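Local coordinates for protein alpha-1,2-mannosyltransferase (Ktr4), putative (Neosartorya fumigata, PDB 7BOP) that is a putative GT-A-type mannosyltransferase that binds guanosine-5'-diphosphate together with a manganese ion, at residues S73-E78 / V193-Q198; I103-K108 / Y127-P132. All coordinates share one frame; numbering follows the deposited sequence.

Overall arrangement
Interactions 1 and 2 lie with their centres about 12 Å apart on the nucleotide-binding side of a mixed GT-A sheet. Strand 69-74, which leads into interaction 1, neighbours strand 102-106 of interaction 2, and strand 126-130 follows beyond it, all three parallel. Ser-73 O and Val-75 N probably bond to Phe-105 N and O, joining the two contacts directly. Along the chain, both strands of interaction 2 fall between residues 73-78 and 193-198, so interaction 1 brings together ends far apart in sequence. Guanosine-5'-diphosphate touches both contacts: 103-108 reads the edge of the guanine, while 73-78 and 193-198 hold base, ribose, phosphate and manganese.

Interaction 1 (S73-E78 / V193-Q198); sequences SLVRNE and VEPKVQ. With MN (manganese (II) ion), chain G; GDP (guanosine-5'-diphosphate), chain H.
Ser-73 and Val-75 meet Val-193 and Pro-195 at the C-terminal ends of parallel strands 69-74 and 189-192 of the GT-A fold, beside the bound nucleotide. One direct hydrogen bond joins the segments: Ser-73 OG, anti to its backbone N (chi1 -174°), donates to Val-193 O at 2.7 Å, approaching 41° out of the carbonyl plane. The same oxygen accepts from a water, which in turn accepts from Leu-74 N at 3.0 Å, so a water bridge runs beside the direct bond. The apolar part is small: Val-75 and Pro-195 slide past each other in opposite directions, CG2 of the valine lying 4.0 Å from CG of the proline.

Guanosine-5'-diphosphate contacts both segments. Its O3' donates to Leu-74 O at 2.6 Å, while Pro-195 CD and Glu-194 CG pack near the same hydroxyl. The guanine is held between two side chains: Leu-74 CG lies 3.5 Å from GDP N3 on one face, and the Arg-76 guanidinium lies over the other, with GDP N7 offset toward its rim. Arg-76 NH2 also gives a weak hydrogen bond to GDP O1A; a salt bridge to Glu-79 helps to fix this arginine.

Segment 193-198 supplies one manganese ligand, Glu-194 OE2. Glu-194, at a place consistent with the DXD motif of GT-A proteins and extended beyond CG, binds manganese through OE2 at 2.0 Å, while OE1 forms a salt bridge with Arg-192. GDP O2A and O2B, His-343 and two waters complete six ligands. One of those waters, 2.4 Å from the manganese, donates to Pro-195 O and so ties the ion to the backbone.

Interaction 2 (I103-K108 / Y127-P132); sequences IFFNDK and YYEQVP. With GDP (guanosine-5'-diphosphate), chain H.
Phe-104 and Tyr-128 lie side by side on one face of the sheet, pointing the same way, each with CG beside its backbone N (chi1 -57° and -56°). Their ring planes differ by 21° but are slid apart, centroids 5.7 Å from each other, so contact falls to Phe-104 CD2 and Tyr-128 CE1 at 3.6 Å. Tyr-128 OH is hydrogen-bonded to Thr-118 OG1 of helix 112-119. On the other face Phe-105 runs alongside Glu-129, its CD1 3.7 Å from the glutamate CB, and Ile-103 CG2 crosses to Glu-129 CG.

Backbone bonds link the strands from Phe-104 N to Tyr-127 O through Val-131 N to Asn-106 O, the one from Asn-106 N being weak. From the last residue of its strand, Gln-130, extended beyond CG, sends NE2 to Asp-107 O at 2.9 Å, just past the end of strand 102-106. Asn-106 OD1 accepts from Lys-108 N, forming an Asx turn, and also from GDP N2 at 2.8 Å; Asp-107 OD1 takes GDP N1 at 2.9 Å. Guanine is thus bound at the C-terminal end of strand 102-106, which opens a beta-alpha-beta unit with helix 112-119 and strand 126-130, as in Rossmann-like GT-A nucleotide sites.

Interaction 1 (S73-E78 / V193-Q198)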
# COMPACT_ATOMS: atom_id res chain seq x y z
N SER A 73 2.79 6.81 -9.08
CA SER A 73 3.64 7.29 -8.00
C SER A 73 3.33 8.75 -7.68
O SER A 73 3.39 9.60 -8.56
CB SER A 73 5.12 7.11 -8.34
OG SER A 73 5.95 7.45 -7.25
N LEU A 74 2.96 9.00 -6.42
CA LEU A 74 2.92 10.35 -5.87
C LEU A 74 4.32 10.66 -5.40
O LEU A 74 4.86 9.96 -4.55
CB LEU A 74 1.94 10.45 -4.70
CG LEU A 74 1.76 11.87 -4.12
CD1 LEU A 74 0.93 12.75 -5.04
CD2 LEU A 74 1.12 11.79 -2.74
N VAL A 75 4.94 11.70 -5.98
CA VAL A 75 6.36 11.95 -5.76
C VAL A 75 6.69 13.42 -6.00
O VAL A 75 6.00 14.12 -6.78
CB VAL A 75 7.21 10.98 -6.63
CG1 VAL A 75 6.94 11.15 -8.13
CG2 VAL A 75 8.70 11.13 -6.34
N ARG A 76 7.72 13.89 -5.30
CA ARG A 76 8.22 15.26 -5.41
C ARG A 76 9.39 15.35 -6.40
O ARG A 76 10.10 14.37 -6.63
CB ARG A 76 8.67 15.78 -4.03
CG ARG A 76 7.52 16.02 -3.06
CD ARG A 76 7.97 16.18 -1.61
NE ARG A 76 8.16 14.87 -0.97
CZ ARG A 76 7.90 14.56 0.31
NH1 ARG A 76 7.40 15.45 1.16
NH2 ARG A 76 8.13 13.31 0.73
N ASN A 77 9.59 16.54 -6.97
CA ASN A 77 10.76 16.81 -7.81
C ASN A 77 12.08 16.52 -7.09
O ASN A 77 13.00 15.98 -7.67
CB ASN A 77 10.73 18.26 -8.30
CG ASN A 77 9.64 18.51 -9.32
OD1 ASN A 77 9.63 17.87 -10.38
ND2 ASN A 77 8.73 19.43 -9.02
N GLU A 78 12.12 16.84 -5.80
CA GLU A 78 13.34 16.69 -5.00
C GLU A 78 13.71 15.21 -4.71
O GLU A 78 14.83 14.93 -4.30
CB GLU A 78 13.19 17.46 -3.68
CG GLU A 78 13.12 18.98 -3.84
CD GLU A 78 11.79 19.52 -4.42
OE1 GLU A 78 10.76 18.79 -4.46
OE2 GLU A 78 11.79 20.70 -4.84
N VAL A 193 3.97 2.90 -6.44
CA VAL A 193 5.40 2.85 -6.25
C VAL A 193 5.83 4.12 -5.51
O VAL A 193 5.32 5.21 -5.79
CB VAL A 193 6.12 2.80 -7.62
CG1 VAL A 193 7.62 2.67 -7.44
CG2 VAL A 193 5.57 1.66 -8.46
N GLU A 194 6.78 3.97 -4.59
CA GLU A 194 7.40 5.09 -3.90
C GLU A 194 8.88 5.18 -4.25
O GLU A 194 9.50 4.16 -4.55
CB GLU A 194 7.30 4.94 -2.38
CG GLU A 194 5.91 5.17 -1.84
CD GLU A 194 5.84 5.50 -0.35
OE1 GLU A 194 4.68 5.53 0.09
OE2 GLU A 194 6.89 5.72 0.36
N PRO A 195 9.46 6.38 -4.16
CA PRO A 195 10.91 6.50 -4.31
C PRO A 195 11.68 5.81 -3.17
O PRO A 195 11.13 5.63 -2.09
CB PRO A 195 11.15 8.01 -4.29
CG PRO A 195 10.00 8.57 -3.56
CD PRO A 195 8.83 7.69 -3.86
N LYS A 196 12.91 5.41 -3.45
CA LYS A 196 13.83 4.83 -2.49
C LYS A 196 13.42 3.42 -2.03
O LYS A 196 13.77 3.01 -0.93
CB LYS A 196 14.02 5.75 -1.28
CG LYS A 196 15.39 5.64 -0.64
CD LYS A 196 15.53 6.64 0.50
CE LYS A 196 16.71 6.33 1.41
NZ LYS A 196 18.01 6.73 0.80
N VAL A 197 12.69 2.69 -2.87
CA VAL A 197 12.37 1.29 -2.56
C VAL A 197 13.17 0.40 -3.49
O VAL A 197 13.60 0.82 -4.57
CB VAL A 197 10.85 0.99 -2.67
CG1 VAL A 197 10.07 1.94 -1.79
CG2 VAL A 197 10.36 1.03 -4.10
N GLN A 198 13.35 -0.85 -3.07
CA GLN A 198 14.05 -1.84 -3.89
C GLN A 198 13.14 -2.99 -4.29
O GLN A 198 12.26 -3.40 -3.52
CB GLN A 198 15.27 -2.40 -3.16
CG GLN A 198 16.18 -1.37 -2.52
CD GLN A 198 17.42 -2.02 -1.94
OE1 GLN A 198 18.33 -2.40 -2.67
NE2 GLN A 198 17.45 -2.20 -0.62
MN MN G . 8.20 6.28 1.74
PB GDP H . 6.73 7.41 4.37
O1B GDP H . 7.96 7.80 5.15
O2B GDP H . 6.99 6.38 3.26
O3B GDP H . 5.49 7.11 5.20
O3A GDP H . 6.38 8.82 3.64
PA GDP H . 7.03 9.36 2.26
O1A GDP H . 7.73 10.68 2.50
O2A GDP H . 7.74 8.19 1.56
O5' GDP H . 5.64 9.72 1.53
C5' GDP H . 4.79 8.70 0.99
C4' GDP H . 4.65 8.88 -0.52
O4' GDP H . 4.00 10.13 -0.78
C3' GDP H . 5.96 8.95 -1.28
O3' GDP H . 5.73 8.41 -2.59
C2' GDP H . 6.30 10.43 -1.32
O2' GDP H . 7.09 10.76 -2.46
C1' GDP H . 4.91 11.06 -1.38
N9 GDP H . 4.71 12.36 -0.71
C8 GDP H . 4.66 12.65 0.62
N7 GDP H . 4.39 13.96 0.81
C5 GDP H . 4.24 14.53 -0.40
C6 GDP H . 3.95 15.88 -0.94
O6 GDP H . 3.77 16.81 -0.14
N1 GDP H . 3.87 16.05 -2.27
C2 GDP H . 4.05 15.02 -3.14
N2 GDP H . 3.98 15.23 -4.48
N3 GDP H . 4.34 13.76 -2.72
C4 GDP H . 4.44 13.47 -1.40
O HOH W 1 3.42 6.90 -4.31
O HOH W 2 9.78 6.72 0.03
O HOH W 3 10.00 7.04 3.03

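Interaction 2 (I103-K108 / Y127-P132)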
# COMPACT_ATOMS: atom_id res chain seq x y z
N ILE A 103 2.57 6.66 -14.48
CA ILE A 103 1.86 7.91 -14.26
C ILE A 103 2.33 8.51 -12.94
O ILE A 103 2.10 7.93 -11.86
CB ILE A 103 0.33 7.72 -14.29
CG1 ILE A 103 -0.10 6.95 -15.54
CG2 ILE A 103 -0.38 9.07 -14.27
CD1 ILE A 103 -1.57 6.64 -15.63
N PHE A 104 2.99 9.66 -13.03
CA PHE A 104 3.50 10.38 -11.87
C PHE A 104 2.54 11.48 -11.45
O PHE A 104 1.97 12.18 -12.31
CB PHE A 104 4.88 10.94 -12.18
CG PHE A 104 5.87 9.90 -12.60
CD1 PHE A 104 6.42 9.04 -11.65
CD2 PHE A 104 6.24 9.74 -13.93
CE1 PHE A 104 7.32 8.05 -12.02
CE2 PHE A 104 7.14 8.76 -14.31
CZ PHE A 104 7.69 7.92 -13.35
N PHE A 105 2.35 11.62 -10.14
CA PHE A 105 1.46 12.63 -9.55
C PHE A 105 2.23 13.52 -8.59
O PHE A 105 3.13 13.07 -7.90
CB PHE A 105 0.32 11.95 -8.80
CG PHE A 105 -0.60 11.17 -9.69
CD1 PHE A 105 -1.70 11.80 -10.28
CD2 PHE A 105 -0.38 9.83 -9.93
CE1 PHE A 105 -2.56 11.08 -11.09
CE2 PHE A 105 -1.24 9.11 -10.75
CZ PHE A 105 -2.33 9.73 -11.33
N ASN A 106 1.84 14.79 -8.55
CA ASN A 106 2.47 15.76 -7.68
C ASN A 106 1.50 16.93 -7.49
O ASN A 106 0.77 17.30 -8.40
CB ASN A 106 3.82 16.19 -8.29
CG ASN A 106 4.66 17.06 -7.37
OD1 ASN A 106 4.25 17.42 -6.27
ND2 ASN A 106 5.86 17.41 -7.84
N ASP A 107 1.44 17.46 -6.27
CA ASP A 107 0.63 18.65 -5.98
C ASP A 107 1.18 19.89 -6.71
O ASP A 107 0.43 20.80 -7.05
CB ASP A 107 0.52 18.91 -4.47
CG ASP A 107 1.87 19.09 -3.80
OD1 ASP A 107 2.72 18.18 -3.91
OD2 ASP A 107 2.08 20.13 -3.15
N LYS A 108 2.49 19.90 -6.95
CA LYS A 108 3.17 20.93 -7.73
C LYS A 108 3.55 20.41 -9.12
O LYS A 108 3.55 19.20 -9.35
CB LYS A 108 4.41 21.41 -6.97
CG LYS A 108 4.05 22.03 -5.63
CD LYS A 108 5.26 22.16 -4.73
CE LYS A 108 4.83 22.61 -3.34
NZ LYS A 108 5.99 22.55 -2.41
N TYR A 127 3.58 9.58 -18.03
CA TYR A 127 2.66 10.70 -17.92
C TYR A 127 2.92 11.46 -16.63
O TYR A 127 3.35 10.87 -15.61
CB TYR A 127 1.21 10.20 -17.96
CG TYR A 127 0.90 9.42 -19.22
CD1 TYR A 127 0.42 10.06 -20.37
CD2 TYR A 127 1.11 8.05 -19.27
CE1 TYR A 127 0.14 9.34 -21.52
CE2 TYR A 127 0.85 7.32 -20.42
CZ TYR A 127 0.37 7.97 -21.54
OH TYR A 127 0.11 7.24 -22.67
N TYR A 128 2.66 12.76 -16.68
CA TYR A 128 3.03 13.69 -15.62
C TYR A 128 1.81 14.50 -15.25
O TYR A 128 1.35 15.32 -16.05
CB TYR A 128 4.19 14.57 -16.09
CG TYR A 128 5.36 13.74 -16.53
CD1 TYR A 128 6.28 13.23 -15.60
CD2 TYR A 128 5.53 13.39 -17.88
CE1 TYR A 128 7.33 12.43 -16.00
CE2 TYR A 128 6.59 12.58 -18.29
CZ TYR A 128 7.49 12.11 -17.34
OH TYR A 128 8.54 11.32 -17.74
N GLU A 129 1.26 14.24 -14.07
CA GLU A 129 -0.03 14.79 -13.67
C GLU A 129 0.10 15.62 -12.41
O GLU A 129 0.94 15.33 -11.54
CB GLU A 129 -1.03 13.66 -13.41
CG GLU A 129 -1.29 12.76 -14.59
CD GLU A 129 -2.03 13.45 -15.73
OE1 GLU A 129 -2.76 14.42 -15.49
OE2 GLU A 129 -1.90 12.96 -16.86
N GLN A 130 -0.73 16.65 -12.32
CA GLN A 130 -0.79 17.46 -11.12
C GLN A 130 -2.05 17.11 -10.37
O GLN A 130 -3.10 16.89 -10.98
CB GLN A 130 -0.78 18.95 -11.46
CG GLN A 130 -0.44 19.82 -10.26
CD GLN A 130 -0.29 21.29 -10.61
OE1 GLN A 130 -0.65 21.71 -11.70
NE2 GLN A 130 0.23 22.07 -9.67
N VAL A 131 -1.95 17.05 -9.05
CA VAL A 131 -3.12 16.81 -8.21
C VAL A 131 -3.94 18.10 -8.15
O VAL A 131 -3.39 19.14 -7.83
CB VAL A 131 -2.71 16.41 -6.77
CG1 VAL A 131 -3.95 16.26 -5.89
CG2 VAL A 131 -1.90 15.11 -6.80
N PRO A 132 -5.25 18.05 -8.46
CA PRO A 132 -6.04 19.30 -8.36
C PRO A 132 -6.12 19.84 -6.93
O PRO A 132 -6.12 19.05 -5.98
CB PRO A 132 -7.44 18.90 -8.86
CG PRO A 132 -7.35 17.50 -9.35
CD PRO A 132 -6.06 16.89 -8.89
PB GDP H . 6.73 7.41 4.37
O1B GDP H . 7.96 7.80 5.15
O2B GDP H . 6.99 6.38 3.26
O3B GDP H . 5.49 7.11 5.20
O3A GDP H . 6.38 8.82 3.64
PA GDP H . 7.03 9.36 2.26
O1A GDP H . 7.73 10.68 2.50
O2A GDP H . 7.74 8.19 1.56
O5' GDP H . 5.64 9.72 1.53
C5' GDP H . 4.79 8.70 0.99
C4' GDP H . 4.65 8.88 -0.52
O4' GDP H . 4.00 10.13 -0.78
C3' GDP H . 5.96 8.95 -1.28
O3' GDP H . 5.73 8.41 -2.59
C2' GDP H . 6.30 10.43 -1.32
O2' GDP H . 7.09 10.76 -2.46
C1' GDP H . 4.91 11.06 -1.38
N9 GDP H . 4.71 12.36 -0.71
C8 GDP H . 4.66 12.65 0.62
N7 GDP H . 4.39 13.96 0.81
C5 GDP H . 4.24 14.53 -0.40
C6 GDP H . 3.95 15.88 -0.94
O6 GDP H . 3.77 16.81 -0.14
N1 GDP H . 3.87 16.05 -2.27
C2 GDP H . 4.05 15.02 -3.14
N2 GDP H . 3.98 15.23 -4.48
N3 GDP H . 4.34 13.76 -2.72
C4 GDP H . 4.44 13.47 -1.40
O HOH W 4 -2.22 21.05 -6.32
O HOH W 5 2.42 17.82 -11.51